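Local coordinates for protein uncharacterized peptidase Lmo0363 (PDB 3L4E) that probably acts as a serine-type peptidase of the S51 (peptidase E-like) family, hydrolysing peptide bonds, at residues Q95-R99 against T100-K104. Residues are numbered along the deposited sequence; the frame is centred on the assembly and turned at random.
Sequences QELKR and TGADK
The methyl CG2 of T100 lies over one face of the R99 guanidinium, toward its rim and 3.7 Å from NH2, while the carboxylate of E96 meets the edge in plane. There NE and NH2 of R99 both grip E96 OE1, side-on, in a salt bridge with NH2 at 3.0 Å. A bend at chi3 (66°) turns the arginine back alongside its helix toward E96. The other carboxylate oxygen, E96 OE2, takes a nearly straight bond (169°) from Q95 NE2. T100 OG1 sits between the backbone N and the carbonyl carbon (chi1 56°), which brings it to E96 O; it donates there at 3.0 Å, in the carbonyl plane on a lone pair, and T100 N bonds the same oxygen. OG1 also accepts from A102 N, closing an ST turn. G101, with positive phi, ends helix 90-100 in a Schellman motif: G101 N bonds K98 O at 3.1 Å and A102 N weakly bonds L97 O, which also accepts from D103 N. L97 CD2 lies 4.1 Å from A102 CB, an apolar contact, and T100 and A102 pack against I73 of helix 70-79. The threonine hydroxyl thus links the last turn to the start of helix 102-111, and the double grip on OE1 probably restrains the guanidinium's rotation, while Q95 holds OE2.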
ATOM      1  N   GLN A  95      -4.423  11.239   4.357  1.00 16.35           N
ATOM      2  CA  GLN A  95      -4.418  12.464   5.141  1.00 15.56           C
ATOM      3  C   GLN A  95      -3.044  12.748   5.737  1.00 17.02           C
ATOM      4  O   GLN A  95      -2.532  13.858   5.632  1.00 17.36           O
ATOM      5  CB  GLN A  95      -5.463  12.387   6.251  1.00 16.67           C
ATOM      6  CG  GLN A  95      -5.459  13.582   7.172  1.00 18.18           C
ATOM      7  CD  GLN A  95      -6.511  13.450   8.232  1.00 21.07           C
ATOM      8  OE1 GLN A  95      -7.681  13.730   7.986  1.00 22.78           O
ATOM      9  NE2 GLN A  95      -6.115  12.978   9.412  1.00 25.11           N
ATOM     10  N   GLU A  96      -2.441  11.740   6.358  1.00 16.08           N
ATOM     11  CA  GLU A  96      -1.155  11.937   7.017  1.00 15.75           C
ATOM     12  C   GLU A  96      -0.013  12.106   6.010  1.00 16.35           C
ATOM     13  O   GLU A  96       0.902  12.907   6.232  1.00 17.34           O
ATOM     14  CB  GLU A  96      -0.888  10.807   8.013  1.00 18.43           C
ATOM     15  CG  GLU A  96      -1.926  10.761   9.137  1.00 21.28           C
ATOM     16  CD  GLU A  96      -2.031  12.088   9.901  1.00 25.72           C
ATOM     17  OE1 GLU A  96      -1.023  12.528  10.485  1.00 25.20           O
ATOM     18  OE2 GLU A  96      -3.122  12.692   9.917  1.00 30.00           O
ATOM     19  N   LEU A  97      -0.079  11.381   4.896  1.00 16.94           N
ATOM     20  CA  LEU A  97       0.898  11.568   3.830  1.00 17.87           C
ATOM     21  C   LEU A  97       0.849  12.985   3.254  1.00 18.22           C
ATOM     22  O   LEU A  97       1.890  13.594   3.010  1.00 19.73           O
ATOM     23  CB  LEU A  97       0.696  10.541   2.719  1.00 17.46           C
ATOM     24  CG  LEU A  97       1.046   9.084   3.039  1.00 18.19           C
ATOM     25  CD1 LEU A  97       0.642   8.187   1.882  1.00 19.52           C
ATOM     26  CD2 LEU A  97       2.533   8.901   3.344  1.00 23.32           C
ATOM     27  N   LYS A  98      -0.351  13.514   3.035  1.00 17.52           N
ATOM     28  CA  LYS A  98      -0.464  14.879   2.524  1.00 22.47           C
ATOM     29  C   LYS A  98      -0.040  15.930   3.557  1.00 20.29           C
ATOM     30  O   LYS A  98       0.657  16.898   3.221  1.00 21.41           O
ATOM     31  CB  LYS A  98      -1.883  15.173   2.030  1.00 20.07           C
ATOM     32  CG  LYS A  98      -2.286  14.412   0.789  1.00 19.62           C
ATOM     33  CD  LYS A  98      -3.611  14.944   0.253  1.00 22.30           C
ATOM     34  CE  LYS A  98      -4.007  14.262  -1.046  1.00 29.90           C
ATOM     35  NZ  LYS A  98      -5.236  14.876  -1.628  1.00 32.35           N
ATOM     36  N   ARG A  99      -0.459  15.745   4.808  1.00 19.91           N
ATOM     37  CA  ARG A  99      -0.151  16.702   5.869  1.00 20.22           C
ATOM     38  C   ARG A  99       1.346  16.941   6.020  1.00 19.64           C
ATOM     39  O   ARG A  99       1.786  18.056   6.306  1.00 19.62           O
ATOM     40  CB  ARG A  99      -0.714  16.242   7.218  1.00 22.33           C
ATOM     41  CG  ARG A  99      -0.226  17.117   8.373  1.00 25.75           C
ATOM     42  CD  ARG A  99      -0.672  16.639   9.747  1.00 34.83           C
ATOM     43  NE  ARG A  99      -0.102  15.351  10.142  1.00 39.64           N
ATOM     44  CZ  ARG A  99       1.086  15.186  10.721  1.00 38.11           C
ATOM     45  NH1 ARG A  99       1.875  16.225  10.959  1.00 34.11           N
ATOM     46  NH2 ARG A  99       1.497  13.970  11.049  1.00 43.10           N
ATOM     47  N   THR A 100       2.124  15.879   5.843  1.00 19.55           N
ATOM     48  CA  THR A 100       3.566  15.953   6.039  1.00 18.98           C
ATOM     49  C   THR A 100       4.300  16.270   4.757  1.00 23.45           C
ATOM     50  O   THR A 100       5.485  16.570   4.780  1.00 27.57           O
ATOM     51  CB  THR A 100       4.113  14.621   6.564  1.00 21.17           C
ATOM     52  OG1 THR A 100       3.749  13.567   5.662  1.00 20.51           O
ATOM     53  CG2 THR A 100       3.549  14.325   7.939  1.00 23.09           C
ATOM     54  N   GLY A 101       3.598  16.179   3.635  1.00 23.33           N
ATOM     55  CA  GLY A 101       4.236  16.324   2.339  1.00 23.59           C
ATOM     56  C   GLY A 101       5.024  15.075   1.966  1.00 24.26           C
ATOM     57  O   GLY A 101       5.851  15.108   1.054  1.00 31.31           O
ATOM     58  N   ALA A 102       4.766  13.968   2.665  1.00 21.54           N
ATOM     59  CA  ALA A 102       5.496  12.723   2.419  1.00 29.21           C
ATOM     60  C   ALA A 102       5.007  11.992   1.172  1.00 27.95           C
ATOM     61  O   ALA A 102       5.715  11.156   0.614  1.00 24.57           O
ATOM     62  CB  ALA A 102       5.419  11.812   3.637  1.00 24.99           C
ATOM     63  N   ASP A 103       3.796  12.299   0.728  1.00 24.46           N
ATOM     64  CA  ASP A 103       3.332  11.751  -0.535  1.00 25.43           C
ATOM     65  C   ASP A 103       4.352  12.083  -1.621  1.00 21.84           C
ATOM     66  O   ASP A 103       4.698  11.237  -2.447  1.00 22.30           O
ATOM     67  CB  ASP A 103       1.925  12.260  -0.892  1.00 24.66           C
ATOM     68  CG  ASP A 103       1.840  13.787  -1.008  1.00 24.81           C
ATOM     69  OD1 ASP A 103       2.624  14.514  -0.367  1.00 30.30           O
ATOM     70  OD2 ASP A 103       0.958  14.264  -1.749  1.00 30.86           O
ATOM     71  N   LYS A 104       4.888  13.298  -1.555  0.54 23.47           N
ATOM     72  CA  LYS A 104       5.902  13.761  -2.495  0.54 25.76           C
ATOM     73  C   LYS A 104       7.206  12.972  -2.383  0.54 27.05           C
ATOM     74  O   LYS A 104       7.815  12.615  -3.393  0.54 27.37           O
ATOM     75  CB  LYS A 104       6.180  15.250  -2.273  0.54 34.44           C
ATOM     76  CG  LYS A 104       6.394  16.048  -3.550  0.54 34.22           C
ATOM     77  CD  LYS A 104       5.075  16.338  -4.252  0.54 36.85           C
ATOM     78  CE  LYS A 104       4.568  15.135  -5.032  0.54 37.64           C
ATOM     79  NZ  LYS A 104       3.172  15.330  -5.488  0.54 32.76           N
TER